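Local coordinates for beta-lactamase-like protein (Koribacter versatilis, PDB 6B9V), which acts as a metal-dependent diphosphatase of the PhnP family, with a metallo-beta-lactamase-like fold, and cleaves reactive photoproducts of FAD, at residues H80-L85 against F229-H234; P40-Q45 against V51-T56; E239-Q244 against I249-D254. All coordinates share one frame; numbering follows the deposited sequence.

Interaction 1 (H80-L85 against F229-H234). With MN (manganese (II) ion), chain C; MN (manganese (II) ion), chain D; ZN (zinc ion), chain F.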
ATOM      1  N   HIS A  80      -4.368  -0.901  13.836  1.00 17.46           N
ATOM      2  CA  HIS A  80      -4.090  -2.076  13.015  1.00 16.66           C
ATOM      3  C   HIS A  80      -3.541  -1.680  11.646  1.00 18.33           C
ATOM      4  O   HIS A  80      -3.825  -0.603  11.134  1.00 16.32           O
ATOM      5  CB  HIS A  80      -5.351  -2.941  12.863  1.00 15.39           C
ATOM      6  CG  HIS A  80      -5.657  -3.755  14.084  1.00 18.90           C
ATOM      7  ND1 HIS A  80      -6.888  -4.334  14.314  1.00 19.00           N
ATOM      8  CD2 HIS A  80      -4.881  -4.086  15.141  1.00 25.80           C
ATOM      9  CE1 HIS A  80      -6.857  -4.981  15.469  1.00 23.95           C
ATOM     10  NE2 HIS A  80      -5.652  -4.846  15.988  1.00 24.93           N
ATOM     11  N   ALA A  81      -2.733  -2.563  11.071  1.00 18.21           N
ATOM     12  CA  ALA A  81      -2.008  -2.272   9.840  1.00 18.81           C
ATOM     13  C   ALA A  81      -2.890  -1.834   8.669  1.00 16.84           C
ATOM     14  O   ALA A  81      -2.507  -0.923   7.903  1.00 15.75           O
ATOM     15  CB  ALA A  81      -1.183  -3.490   9.443  1.00 20.58           C
ATOM     16  N   ASP A  82      -4.061  -2.467   8.527  1.00 15.59           N
ATOM     17  CA  ASP A  82      -4.945  -2.135   7.420  1.00 19.77           C
ATOM     18  C   ASP A  82      -5.565  -0.738   7.559  1.00 12.23           C
ATOM     19  O   ASP A  82      -6.238  -0.274   6.627  1.00 13.72           O
ATOM     20  CB  ASP A  82      -6.052  -3.207   7.233  1.00 10.59           C
ATOM     21  CG  ASP A  82      -6.800  -3.562   8.528  1.00 16.23           C
ATOM     22  OD1 ASP A  82      -6.179  -3.740   9.593  1.00 16.05           O
ATOM     23  OD2 ASP A  82      -8.036  -3.705   8.444  1.00 15.90           O
ATOM     24  N   HIS A  83      -5.298  -0.062   8.679  1.00 14.06           N
ATOM     25  CA  HIS A  83      -5.838   1.275   8.936  1.00 15.97           C
ATOM     26  C   HIS A  83      -4.755   2.356   9.029  1.00 13.08           C
ATOM     27  O   HIS A  83      -5.069   3.541   9.079  1.00 13.39           O
ATOM     28  CB  HIS A  83      -6.673   1.253  10.232  1.00 13.52           C
ATOM     29  CG  HIS A  83      -7.811   0.280  10.174  1.00 13.66           C
ATOM     30  ND1 HIS A  83      -9.102   0.666   9.874  1.00 14.93           N
ATOM     31  CD2 HIS A  83      -7.839  -1.071  10.293  1.00 17.49           C
ATOM     32  CE1 HIS A  83      -9.879  -0.403   9.837  1.00 15.38           C
ATOM     33  NE2 HIS A  83      -9.141  -1.466  10.102  1.00 20.61           N
ATOM     34  N   ILE A  84      -3.487   1.951   9.058  1.00 12.59           N
ATOM     35  CA  ILE A  84      -2.401   2.936   9.240  1.00 11.69           C
ATOM     36  C   ILE A  84      -1.282   2.887   8.194  1.00 17.35           C
ATOM     37  O   ILE A  84      -0.598   3.900   8.008  1.00 16.37           O
ATOM     38  CB  ILE A  84      -1.719   2.818  10.641  1.00 13.44           C
ATOM     39  CG1 ILE A  84      -0.902   1.525  10.771  1.00 15.47           C
ATOM     40  CG2 ILE A  84      -2.749   2.963  11.773  1.00 14.13           C
ATOM     41  CD1 ILE A  84       0.090   1.524  11.942  1.00 18.54           C
ATOM     42  N   LEU A  85      -1.080   1.761   7.504  1.00 16.29           N
ATOM     43  CA  LEU A  85       0.163   1.669   6.695  1.00 17.43           C
ATOM     44  C   LEU A  85       0.282   2.705   5.560  1.00 19.32           C
ATOM     45  O   LEU A  85       1.396   2.964   5.070  1.00 23.00           O
ATOM     46  CB  LEU A  85       0.326   0.261   6.110  1.00 15.31           C
ATOM     47  CG  LEU A  85       0.878  -0.761   7.108  1.00 19.92           C
ATOM     48  CD1 LEU A  85       1.051  -2.139   6.480  1.00 22.60           C
ATOM     49  CD2 LEU A  85       2.183  -0.288   7.773  1.00 24.63           C
ATOM     50  N   PHE A 229     -22.843  -1.674   5.260  1.00 13.35           N
ATOM     51  CA  PHE A 229     -21.848  -2.515   5.905  1.00 14.79           C
ATOM     52  C   PHE A 229     -20.491  -2.362   5.223  1.00 13.93           C
ATOM     53  O   PHE A 229     -20.405  -2.183   3.997  1.00 15.18           O
ATOM     54  CB  PHE A 229     -22.261  -3.985   5.889  1.00 15.52           C
ATOM     55  CG  PHE A 229     -23.494  -4.297   6.716  1.00 14.10           C
ATOM     56  CD1 PHE A 229     -23.884  -3.474   7.766  1.00 15.37           C
ATOM     57  CD2 PHE A 229     -24.253  -5.419   6.435  1.00 16.87           C
ATOM     58  CE1 PHE A 229     -25.022  -3.780   8.534  1.00 18.30           C
ATOM     59  CE2 PHE A 229     -25.393  -5.732   7.195  1.00 21.28           C
ATOM     60  CZ  PHE A 229     -25.771  -4.913   8.241  1.00 17.41           C
ATOM     61  N   THR A 230     -19.431  -2.475   6.009  1.00 12.37           N
ATOM     62  CA  THR A 230     -18.080  -2.326   5.440  1.00 11.42           C
ATOM     63  C   THR A 230     -17.140  -3.327   6.116  1.00 12.62           C
ATOM     64  O   THR A 230     -17.587  -4.134   6.941  1.00 13.84           O
ATOM     65  CB  THR A 230     -17.584  -0.869   5.596  1.00 15.64           C
ATOM     66  OG1 THR A 230     -16.350  -0.680   4.884  1.00 16.26           O
ATOM     67  CG2 THR A 230     -17.390  -0.514   7.082  1.00 17.88           C
ATOM     68  N   HIS A 231     -15.855  -3.287   5.757  1.00 13.64           N
ATOM     69  CA  HIS A 231     -14.837  -4.249   6.221  1.00 12.52           C
ATOM     70  C   HIS A 231     -15.175  -5.671   5.738  1.00 13.26           C
ATOM     71  O   HIS A 231     -14.904  -6.660   6.408  1.00 16.57           O
ATOM     72  CB  HIS A 231     -14.688  -4.220   7.745  1.00 18.15           C
ATOM     73  CG  HIS A 231     -13.294  -4.513   8.212  1.00 17.36           C
ATOM     74  ND1 HIS A 231     -12.721  -5.759   8.099  1.00 11.63           N
ATOM     75  CD2 HIS A 231     -12.357  -3.715   8.775  1.00 13.89           C
ATOM     76  CE1 HIS A 231     -11.490  -5.722   8.584  1.00 13.39           C
ATOM     77  NE2 HIS A 231     -11.238  -4.489   8.981  1.00 13.91           N
ATOM     78  N   ILE A 232     -15.700  -5.739   4.523  1.00 15.61           N
ATOM     79  CA  ILE A 232     -16.289  -6.954   3.968  1.00 14.67           C
ATOM     80  C   ILE A 232     -15.237  -7.909   3.393  1.00 17.72           C
ATOM     81  O   ILE A 232     -14.345  -7.469   2.668  1.00 13.07           O
ATOM     82  CB  ILE A 232     -17.287  -6.594   2.859  1.00 16.83           C
ATOM     83  CG1 ILE A 232     -18.447  -5.761   3.435  1.00 17.61           C
ATOM     84  CG2 ILE A 232     -17.796  -7.855   2.145  1.00 16.25           C
ATOM     85  CD1 ILE A 232     -19.141  -4.916   2.391  1.00 11.94           C
ATOM     86  N   SER A 233     -15.364  -9.199   3.705  1.00 14.87           N
ATOM     87  CA  SER A 233     -14.431 -10.231   3.221  1.00 15.29           C
ATOM     88  C   SER A 233     -14.974 -10.976   1.998  1.00 18.10           C
ATOM     89  O   SER A 233     -16.119 -10.763   1.588  1.00 15.07           O
ATOM     90  CB  SER A 233     -14.138 -11.244   4.338  1.00 12.30           C
ATOM     91  OG  SER A 233     -15.219 -12.159   4.465  1.00 14.77           O
ATOM     92  N   HIS A 234     -14.168 -11.870   1.416  1.00 13.12           N
ATOM     93  CA  HIS A 234     -14.633 -12.629   0.255  1.00 15.16           C
ATOM     94  C   HIS A 234     -15.747 -13.626   0.582  1.00 16.84           C
ATOM     95  O   HIS A 234     -16.296 -14.291  -0.305  1.00 16.49           O
ATOM     96  CB  HIS A 234     -13.441 -13.331  -0.451  1.00 16.14           C
ATOM     97  CG  HIS A 234     -12.704 -14.340   0.380  1.00 21.13           C
ATOM     98  ND1 HIS A 234     -11.917 -15.345  -0.144  1.00 29.12           N
ATOM     99  CD2 HIS A 234     -12.701 -14.536   1.724  1.00 19.02           C
ATOM    100  CE1 HIS A 234     -11.427 -16.083   0.835  1.00 22.74           C
ATOM    101  NE2 HIS A 234     -11.888 -15.614   1.979  1.00 29.30           N
TER
HETATM  102 MN    MN C 301      -9.564  -3.605  10.046  1.00 14.95          MN
HETATM  103 MN    MN D 302      -8.676  -3.905  13.411  1.00 16.40          MN
HETATM  104 ZN    ZN F 304     -11.596 -15.801  -2.115  1.00 20.13          ZN
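Asp-82, His-83 and His-231 meet almost entirely through one manganese ion. The manganese of chain C lies 2.2 Å from each of three atoms: Asp-82 OD2, His-83 NE2 and His-231 NE2. The two segments bury just 79 Å² against each other and share no hydrogen bond, so the metal is what ties them together. Asp-82 OD2 and His-231 NE2 come as close as 3.3 Å because they are neighbouring ligands of the same ion. The Asp-82 carboxylate binds through one oxygen, OD1 standing 3.4 Å from the manganese, and its plane is at 90° to the His-231 ring. The imidazoles of His-83 and His-231 approach rim to rim, with planes 22° apart and neither ring over the face of the other; NE2 of His-83 and NE2 of His-231 are 3.8 Å apart. With chi1 at -59°, the His-83 ring swings back beside its own backbone N, which brings NE2 to the metal, while ND1 on the far side hydrogen-bonds Asp-54, a second-shell carboxylate that fixes the rotation of the ring. This buried, close-set cluster contrasts with the more open side at His-80, which is exposed in the assembly and makes no contact with 229-234. Its ND1 holds the second manganese, chain D, at 2.0 Å, together with His-78, His-160 and Asp-178, which bridges the two ions. Further along 229-234 the chain leaves the manganese pair, and His-234 joins Cys-23, Cys-25 and Cys-28 around a separate zinc. His-78, His-80, Asp-82 and His-83 form the HxHxDH motif, which with His-160, Asp-178 and His-231 builds the dinuclear metal site of the metallo-beta-lactamase fold.

Interaction 2 (P40-Q45 against V51-T56)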
ATOM      1  N   PRO A  40     -10.179  -0.628   4.336  1.00 12.34           N
ATOM      2  CA  PRO A  40     -11.343   0.182   4.739  1.00 14.43           C
ATOM      3  C   PRO A  40     -11.070   1.622   5.204  1.00 14.46           C
ATOM      4  O   PRO A  40     -10.268   1.845   6.111  1.00 11.67           O
ATOM      5  CB  PRO A  40     -11.958  -0.654   5.884  1.00  9.67           C
ATOM      6  CG  PRO A  40     -10.792  -1.357   6.515  1.00 17.32           C
ATOM      7  CD  PRO A  40      -9.844  -1.668   5.338  1.00 14.16           C
ATOM      8  N   SER A  41     -11.766   2.584   4.584  1.00 15.08           N
ATOM      9  CA  SER A  41     -11.533   4.025   4.819  1.00 14.38           C
ATOM     10  C   SER A  41     -12.626   4.851   4.153  1.00 14.00           C
ATOM     11  O   SER A  41     -13.137   4.460   3.107  1.00 12.97           O
ATOM     12  CB  SER A  41     -10.157   4.458   4.271  1.00 12.23           C
ATOM     13  OG  SER A  41      -9.974   5.863   4.348  1.00 16.24           O
ATOM     14  N   VAL A  42     -12.991   5.984   4.757  1.00 11.66           N
ATOM     15  CA  VAL A  42     -13.924   6.908   4.125  1.00 13.46           C
ATOM     16  C   VAL A  42     -13.355   8.318   4.242  1.00 17.87           C
ATOM     17  O   VAL A  42     -12.501   8.574   5.094  1.00 15.13           O
ATOM     18  CB  VAL A  42     -15.350   6.897   4.762  1.00 12.32           C
ATOM     19  CG1 VAL A  42     -15.993   5.537   4.617  1.00 16.65           C
ATOM     20  CG2 VAL A  42     -15.311   7.311   6.236  1.00 14.52           C
ATOM     21  N   MET A  43     -13.819   9.214   3.374  1.00 14.76           N
ATOM     22  CA  MET A  43     -13.556  10.633   3.576  1.00 17.14           C
ATOM     23  C   MET A  43     -14.854  11.422   3.645  1.00 14.34           C
ATOM     24  O   MET A  43     -15.884  10.999   3.127  1.00 18.74           O
ATOM     25  CB  MET A  43     -12.654  11.186   2.469  1.00 15.58           C
ATOM     26  CG  MET A  43     -13.220  11.031   1.082  1.00 14.96           C
ATOM     27  SD  MET A  43     -12.185  11.938  -0.104  1.00 23.10           S
ATOM     28  CE  MET A  43     -13.206  11.942  -1.572  1.00 18.07           C
ATOM     29  N   VAL A  44     -14.782  12.573   4.303  1.00 12.37           N
ATOM     30  CA  VAL A  44     -15.922  13.437   4.527  1.00 16.49           C
ATOM     31  C   VAL A  44     -15.577  14.822   4.020  1.00 18.80           C
ATOM     32  O   VAL A  44     -14.576  15.400   4.436  1.00 18.69           O
ATOM     33  CB  VAL A  44     -16.296  13.514   6.026  1.00 22.77           C
ATOM     34  CG1 VAL A  44     -17.523  14.385   6.223  1.00 25.08           C
ATOM     35  CG2 VAL A  44     -16.514  12.113   6.613  1.00 26.34           C
ATOM     36  N   GLN A  45     -16.395  15.355   3.124  1.00 16.98           N
ATOM     37  CA  GLN A  45     -16.137  16.668   2.547  1.00 20.45           C
ATOM     38  C   GLN A  45     -17.221  17.652   2.928  1.00 23.68           C
ATOM     39  O   GLN A  45     -18.413  17.341   2.841  1.00 24.43           O
ATOM     40  CB  GLN A  45     -16.028  16.580   1.024  1.00 20.13           C
ATOM     41  CG  GLN A  45     -14.759  15.926   0.577  1.00 17.02           C
ATOM     42  CD  GLN A  45     -14.789  15.544  -0.877  1.00 24.51           C
ATOM     43  OE1 GLN A  45     -15.666  14.806  -1.308  1.00 23.10           O
ATOM     44  NE2 GLN A  45     -13.837  16.062  -1.648  1.00 24.44           N
ATOM     45  N   VAL A  51     -11.873  15.597   5.370  1.00 18.31           N
ATOM     46  CA  VAL A  51     -11.448  14.877   6.565  1.00 14.09           C
ATOM     47  C   VAL A  51     -11.377  13.395   6.246  1.00 17.29           C
ATOM     48  O   VAL A  51     -12.331  12.817   5.749  1.00 19.61           O
ATOM     49  CB  VAL A  51     -12.396  15.136   7.749  1.00 16.67           C
ATOM     50  CG1 VAL A  51     -12.014  14.274   8.948  1.00 18.57           C
ATOM     51  CG2 VAL A  51     -12.368  16.636   8.122  1.00 22.46           C
ATOM     52  N   LEU A  52     -10.216  12.798   6.491  1.00 14.64           N
ATOM     53  CA  LEU A  52      -9.975  11.407   6.144  1.00 20.38           C
ATOM     54  C   LEU A  52     -10.059  10.537   7.387  1.00 18.21           C
ATOM     55  O   LEU A  52      -9.488  10.878   8.420  1.00 18.37           O
ATOM     56  CB  LEU A  52      -8.597  11.258   5.488  1.00 19.06           C
ATOM     57  CG  LEU A  52      -8.112   9.852   5.162  1.00 23.74           C
ATOM     58  CD1 LEU A  52      -8.998   9.215   4.105  1.00 22.78           C
ATOM     59  CD2 LEU A  52      -6.656   9.910   4.694  1.00 22.70           C
ATOM     60  N   ILE A  53     -10.759   9.411   7.288  1.00 15.42           N
ATOM     61  CA  ILE A  53     -10.803   8.481   8.405  1.00 12.94           C
ATOM     62  C   ILE A  53      -9.993   7.266   8.006  1.00 15.96           C
ATOM     63  O   ILE A  53     -10.411   6.499   7.121  1.00 15.15           O
ATOM     64  CB  ILE A  53     -12.252   8.069   8.797  1.00 15.64           C
ATOM     65  CG1 ILE A  53     -13.069   9.304   9.191  1.00 18.63           C
ATOM     66  CG2 ILE A  53     -12.224   7.075   9.961  1.00 17.35           C
ATOM     67  CD1 ILE A  53     -14.488   8.981   9.652  1.00 20.97           C
ATOM     68  N   ASP A  54      -8.825   7.150   8.652  1.00 13.42           N
ATOM     69  CA  ASP A  54      -7.838   6.058   8.495  1.00 12.60           C
ATOM     70  C   ASP A  54      -7.009   6.186   7.208  1.00 17.01           C
ATOM     71  O   ASP A  54      -7.472   6.703   6.199  1.00 17.40           O
ATOM     72  CB  ASP A  54      -8.523   4.678   8.560  1.00 18.21           C
ATOM     73  CG  ASP A  54      -8.979   4.319   9.980  1.00 17.20           C
ATOM     74  OD1 ASP A  54      -8.488   4.949  10.940  1.00 19.02           O
ATOM     75  OD2 ASP A  54      -9.818   3.409  10.141  1.00 15.25           O
ATOM     76  N   THR A  55      -5.763   5.731   7.268  1.00 15.80           N
ATOM     77  CA  THR A  55      -4.892   5.760   6.101  1.00 16.11           C
ATOM     78  C   THR A  55      -4.458   4.345   5.769  1.00 12.39           C
ATOM     79  O   THR A  55      -3.456   3.864   6.299  1.00 14.02           O
ATOM     80  CB  THR A  55      -3.644   6.639   6.327  1.00 13.17           C
ATOM     81  OG1 THR A  55      -2.955   6.204   7.502  1.00 14.18           O
ATOM     82  CG2 THR A  55      -4.039   8.118   6.471  1.00 15.47           C
ATOM     83  N   THR A  56      -5.218   3.685   4.897  1.00 14.84           N
ATOM     84  CA  THR A  56      -4.996   2.274   4.601  1.00 15.39           C
ATOM     85  C   THR A  56      -3.771   2.104   3.712  1.00 15.68           C
ATOM     86  O   THR A  56      -3.316   3.058   3.103  1.00 14.17           O
ATOM     87  CB  THR A  56      -6.216   1.621   3.890  1.00 12.85           C
ATOM     88  OG1 THR A  56      -6.180   1.909   2.477  1.00 13.16           O
ATOM     89  CG2 THR A  56      -7.542   2.090   4.508  1.00 13.71           C
TER
HETATM   90  O   HOH W   1     -11.501   2.483   8.336  1.00 19.48           O
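The hairpin of strands 41-46 and 49-53 pairs Val-42 with Ile-53, Met-43 with Leu-52 and Val-44 with Val-51. The strand axes approach to 4.8 Å and run antiparallel, at 162°. Val-44 and Val-51 form a hydrogen-bonded pair, each N-H donating to the other's carbonyl oxygen. In the next hydrogen-bonded pair Ile-53 N reaches Val-42 O at 2.9 Å, nearly in line with the carbonyl bond. Between them, Met-43 and Leu-52 form a non-hydrogen-bonded pair, where Met-43 CA approaches Val-51 O at 3.3 Å in a CA-H...O contact. On the face carrying the valines, the Val-42 and Ile-53 side chains lie alongside each other, pointing the same way, with CG2 of Val-42 3.9 Å from CD1 of Ile-53; Tyr-175 of strand 173-176 packs against both. The hairpin is internal to a mixed sheet of the metallo-beta-lactamase fold: strand 2-9 adds on beyond 41-46, and strand 73-75 beyond 49-53. Where the pairing ends, Ser-41 takes over with its hydroxyl. At chi1 173° its OG stands opposite the backbone N and turns in among the carbonyls, 2.9 Å from Ile-53 O and 3.2 Å from Asp-54 O, which compete for a single proton. CG2 of Thr-56 fits against CB of Ser-41 at 3.5 Å. The segments splay apart here, and a water bridges them, donating to Pro-40 O and to Asp-54 OD2, each at 2.6 Å. That same Asp-54 oxygen also hydrogen-bonds Thr-77, besides the ring it steadies, and Pro-40 itself packs on Asp-82, His-83 and His-231 of the manganese site.

Interaction 3 (E239-Q244 against I249-D254)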
ATOM      1  N   GLU A 239     -23.732  -8.537  -4.866  1.00 18.34           N
ATOM      2  CA  GLU A 239     -25.082  -8.388  -5.367  1.00 18.87           C
ATOM      3  C   GLU A 239     -26.002  -9.425  -4.729  1.00 24.76           C
ATOM      4  O   GLU A 239     -27.139  -9.119  -4.366  1.00 20.52           O
ATOM      5  CB  GLU A 239     -25.104  -8.497  -6.895  1.00 26.52           C
ATOM      6  CG  GLU A 239     -26.369  -7.959  -7.561  1.00 30.98           C
ATOM      7  CD  GLU A 239     -26.569  -6.462  -7.352  1.00 31.60           C
ATOM      8  OE1 GLU A 239     -25.581  -5.739  -7.093  1.00 28.95           O
ATOM      9  OE2 GLU A 239     -27.728  -6.007  -7.440  1.00 39.25           O
ATOM     10  N   GLU A 240     -25.506 -10.646  -4.573  1.00 18.67           N
ATOM     11  CA  GLU A 240     -26.343 -11.708  -4.041  1.00 20.84           C
ATOM     12  C   GLU A 240     -26.727 -11.406  -2.594  1.00 20.88           C
ATOM     13  O   GLU A 240     -27.852 -11.688  -2.186  1.00 20.72           O
ATOM     14  CB  GLU A 240     -25.639 -13.068  -4.137  1.00 24.87           C
ATOM     15  CG  GLU A 240     -26.607 -14.225  -4.045  1.00 28.97           C
ATOM     16  CD  GLU A 240     -25.966 -15.566  -4.350  1.00 35.14           C
ATOM     17  OE1 GLU A 240     -24.816 -15.598  -4.859  1.00 37.68           O
ATOM     18  OE2 GLU A 240     -26.630 -16.592  -4.087  1.00 33.50           O
ATOM     19  N   THR A 241     -25.794 -10.825  -1.838  1.00 18.92           N
ATOM     20  CA  THR A 241     -26.053 -10.450  -0.450  1.00 23.33           C
ATOM     21  C   THR A 241     -27.011  -9.278  -0.397  1.00 19.44           C
ATOM     22  O   THR A 241     -27.934  -9.275   0.406  1.00 27.48           O
ATOM     23  CB  THR A 241     -24.761 -10.074   0.314  1.00 16.87           C
ATOM     24  OG1 THR A 241     -23.864 -11.185   0.334  1.00 20.42           O
ATOM     25  CG2 THR A 241     -25.066  -9.670   1.755  1.00 18.40           C
ATOM     26  N   ASN A 242     -26.796  -8.277  -1.249  1.00 18.16           N
ATOM     27  CA  ASN A 242     -27.657  -7.094  -1.204  1.00 25.41           C
ATOM     28  C   ASN A 242     -29.088  -7.390  -1.630  1.00 30.67           C
ATOM     29  O   ASN A 242     -30.031  -6.756  -1.149  1.00 28.21           O
ATOM     30  CB  ASN A 242     -27.082  -5.968  -2.063  1.00 21.75           C
ATOM     31  CG  ASN A 242     -26.058  -5.146  -1.313  1.00 18.93           C
ATOM     32  OD1 ASN A 242     -25.893  -5.298  -0.101  1.00 18.18           O
ATOM     33  ND2 ASN A 242     -25.356  -4.284  -2.023  1.00 19.84           N
ATOM     34  N   ARG A 243     -29.251  -8.360  -2.520  1.00 28.09           N
ATOM     35  CA  ARG A 243     -30.589  -8.757  -2.951  1.00 36.23           C
ATOM     36  C   ARG A 243     -31.388  -9.341  -1.783  1.00 36.76           C
ATOM     37  O   ARG A 243     -32.621  -9.289  -1.773  1.00 42.91           O
ATOM     38  CB  ARG A 243     -30.494  -9.764  -4.109  1.00 42.28           C
ATOM     39  CG  ARG A 243     -31.761  -9.913  -4.946  1.00 55.86           C
ATOM     40  CD  ARG A 243     -31.436 -10.370  -6.374  1.00 61.70           C
ATOM     41  NE  ARG A 243     -30.686 -11.624  -6.409  1.00 61.75           N
ATOM     42  CZ  ARG A 243     -29.443 -11.744  -6.867  1.00 61.92           C
ATOM     43  NH1 ARG A 243     -28.802 -10.684  -7.344  1.00 61.05           N
ATOM     44  NH2 ARG A 243     -28.840 -12.929  -6.854  1.00 58.42           N
ATOM     45  N   GLN A 244     -30.684  -9.880  -0.791  1.00 29.88           N
ATOM     46  CA  GLN A 244     -31.335 -10.594   0.302  1.00 29.83           C
ATOM     47  C   GLN A 244     -31.526  -9.773   1.595  1.00 30.73           C
ATOM     48  O   GLN A 244     -32.276 -10.192   2.471  1.00 26.17           O
ATOM     49  CB  GLN A 244     -30.553 -11.875   0.641  1.00 28.37           C
ATOM     50  CG  GLN A 244     -30.820 -13.075  -0.288  1.00 40.50           C
ATOM     51  CD  GLN A 244     -29.542 -13.711  -0.837  1.00 51.07           C
ATOM     52  OE1 GLN A 244     -28.570 -13.936  -0.106  1.00 52.25           O
ATOM     53  NE2 GLN A 244     -29.534 -13.983  -2.136  1.00 54.24           N
ATOM     54  N   ILE A 249     -30.836  -1.460   4.332  1.00 19.97           N
ATOM     55  CA  ILE A 249     -29.581  -2.071   4.755  1.00 17.56           C
ATOM     56  C   ILE A 249     -28.857  -2.653   3.541  1.00 22.84           C
ATOM     57  O   ILE A 249     -29.434  -3.442   2.800  1.00 19.96           O
ATOM     58  CB  ILE A 249     -29.832  -3.190   5.811  1.00 18.09           C
ATOM     59  CG1 ILE A 249     -30.593  -2.630   7.015  1.00 18.53           C
ATOM     60  CG2 ILE A 249     -28.538  -3.817   6.260  1.00 16.14           C
ATOM     61  CD1 ILE A 249     -30.953  -3.681   8.079  1.00 23.48           C
ATOM     62  N   GLN A 250     -27.614  -2.246   3.302  1.00 16.45           N
ATOM     63  CA  GLN A 250     -26.891  -2.755   2.130  1.00 13.75           C
ATOM     64  C   GLN A 250     -25.404  -2.873   2.419  1.00 16.21           C
ATOM     65  O   GLN A 250     -24.886  -2.153   3.273  1.00 14.57           O
ATOM     66  CB  GLN A 250     -27.090  -1.827   0.919  1.00 14.04           C
ATOM     67  CG  GLN A 250     -28.497  -1.718   0.357  1.00 23.45           C
ATOM     68  CD  GLN A 250     -28.905  -2.918  -0.484  1.00 34.48           C
ATOM     69  OE1 GLN A 250     -28.757  -2.906  -1.709  1.00 39.44           O
ATOM     70  NE2 GLN A 250     -29.440  -3.952   0.168  1.00 31.21           N
ATOM     71  N   LEU A 251     -24.698  -3.752   1.698  1.00 12.87           N
ATOM     72  CA  LEU A 251     -23.239  -3.678   1.698  1.00 12.25           C
ATOM     73  C   LEU A 251     -22.810  -2.402   0.983  1.00 15.59           C
ATOM     74  O   LEU A 251     -23.354  -2.071  -0.083  1.00 13.00           O
ATOM     75  CB  LEU A 251     -22.601  -4.892   0.992  1.00 12.29           C
ATOM     76  CG  LEU A 251     -23.000  -6.299   1.463  1.00 16.13           C
ATOM     77  CD1 LEU A 251     -22.229  -7.347   0.662  1.00 13.81           C
ATOM     78  CD2 LEU A 251     -22.725  -6.473   2.943  1.00 19.76           C
ATOM     79  N   ALA A 252     -21.846  -1.685   1.555  1.00 12.46           N
ATOM     80  CA  ALA A 252     -21.200  -0.584   0.820  1.00 15.45           C
ATOM     81  C   ALA A 252     -20.395  -1.098  -0.377  1.00 14.77           C
ATOM     82  O   ALA A 252     -20.189  -2.308  -0.532  1.00 15.43           O
ATOM     83  CB  ALA A 252     -20.296   0.221   1.740  1.00 14.37           C
ATOM     84  N   HIS A 253     -19.929  -0.174  -1.221  1.00 13.93           N
ATOM     85  CA  HIS A 253     -18.981  -0.531  -2.278  1.00 14.85           C
ATOM     86  C   HIS A 253     -17.955   0.586  -2.439  1.00 16.54           C
ATOM     87  O   HIS A 253     -18.206   1.738  -2.045  1.00 12.94           O
ATOM     88  CB  HIS A 253     -19.689  -0.801  -3.625  1.00 11.63           C
ATOM     89  CG  HIS A 253     -20.426   0.380  -4.180  1.00 15.07           C
ATOM     90  ND1 HIS A 253     -21.778   0.588  -3.963  1.00 17.95           N
ATOM     91  CD2 HIS A 253     -20.014   1.412  -4.957  1.00 14.47           C
ATOM     92  CE1 HIS A 253     -22.156   1.687  -4.581  1.00 22.41           C
ATOM     93  NE2 HIS A 253     -21.105   2.211  -5.192  1.00 20.83           N
ATOM     94  N   ASP A 254     -16.791   0.239  -2.978  1.00 12.38           N
ATOM     95  CA  ASP A 254     -15.756   1.246  -3.231  1.00 16.05           C
ATOM     96  C   ASP A 254     -16.289   2.314  -4.180  1.00 16.29           C
ATOM     97  O   ASP A 254     -16.772   1.986  -5.267  1.00 16.53           O
ATOM     98  CB  ASP A 254     -14.496   0.606  -3.842  1.00 12.68           C
ATOM     99  CG  ASP A 254     -13.694  -0.224  -2.843  1.00 15.09           C
ATOM    100  OD1 ASP A 254     -14.236  -0.661  -1.797  1.00 14.49           O
ATOM    101  OD2 ASP A 254     -12.503  -0.474  -3.124  1.00 15.57           O
TER
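Asn-242 and Gln-250 bring their CA atoms within 5.5 Å where helix 239-244 runs antiparallel to strand 249-251, the axes 7.6 Å apart at closest and their directions 177° apart. Asn-242 reaches across from the helix with its side-chain oxygen: OD1 accepts the backbone N-H of Leu-251 at 2.7 Å, on a lone pair in the carbonyl plane, in a nearly straight bond (163°). Gln-250 answers in the other direction. Its chain bends sharply at chi2, folding the terminal amide back over that of Asn-242; the two amides are stacked with their planes 28° apart, and Gln-250 OE1 comes 3.5 Å from Asn-242 CB. From there NE2 uses both of its N-H groups. One goes to the helix carbonyl Asn-242 O at 3.2 Å, the other to Ile-249 O, the carbonyl just before it in the strand, at 2.7 Å. Both acceptors lie close to the glutamine's amide plane, so the pair of bonds fixes how that amide is turned. Deeper in, the contact becomes apolar: CD1 of Leu-251 abuts Thr-241 CB at 3.7 Å and also touches CG2, the two side chains crossing at about a right angle. The Thr-241 hydroxyl is bonded to Pro-237 O, just ahead of the helix. Leu-251 is further packed by Phe-229 of strand 226-230, by Ile-232 and by Leu-212 of helix 212-222, which also touches Thr-241. Helix 238-244 thus forms the connection of a beta-alpha-beta unit, linking strand 226-230 to its parallel neighbour 249-251, the outermost strand, within this chain, of the sheet that holds both.

Overall arrangement
Interaction 1 touches both of the others, its centre 12 Å from that of interaction 2 and 17 Å from that of interaction 3. Interaction 2 contributes second-shell support to the manganese site: Asp-54 OD2 sits 2.8 Å from His-83 ND1, and Thr-55 N meets His-83 O at 2.9 Å, tying the hairpin's exit to the metal-binding turn. Toward interaction 3, Phe-229 pairs by its backbone with Gln-250 and Ala-252, so the strand that leads to His-231 is flanked by strand 249-251. Interactions 2 and 3 do not touch; their nearest atoms are about 7 Å apart, and the two belong to different sheets.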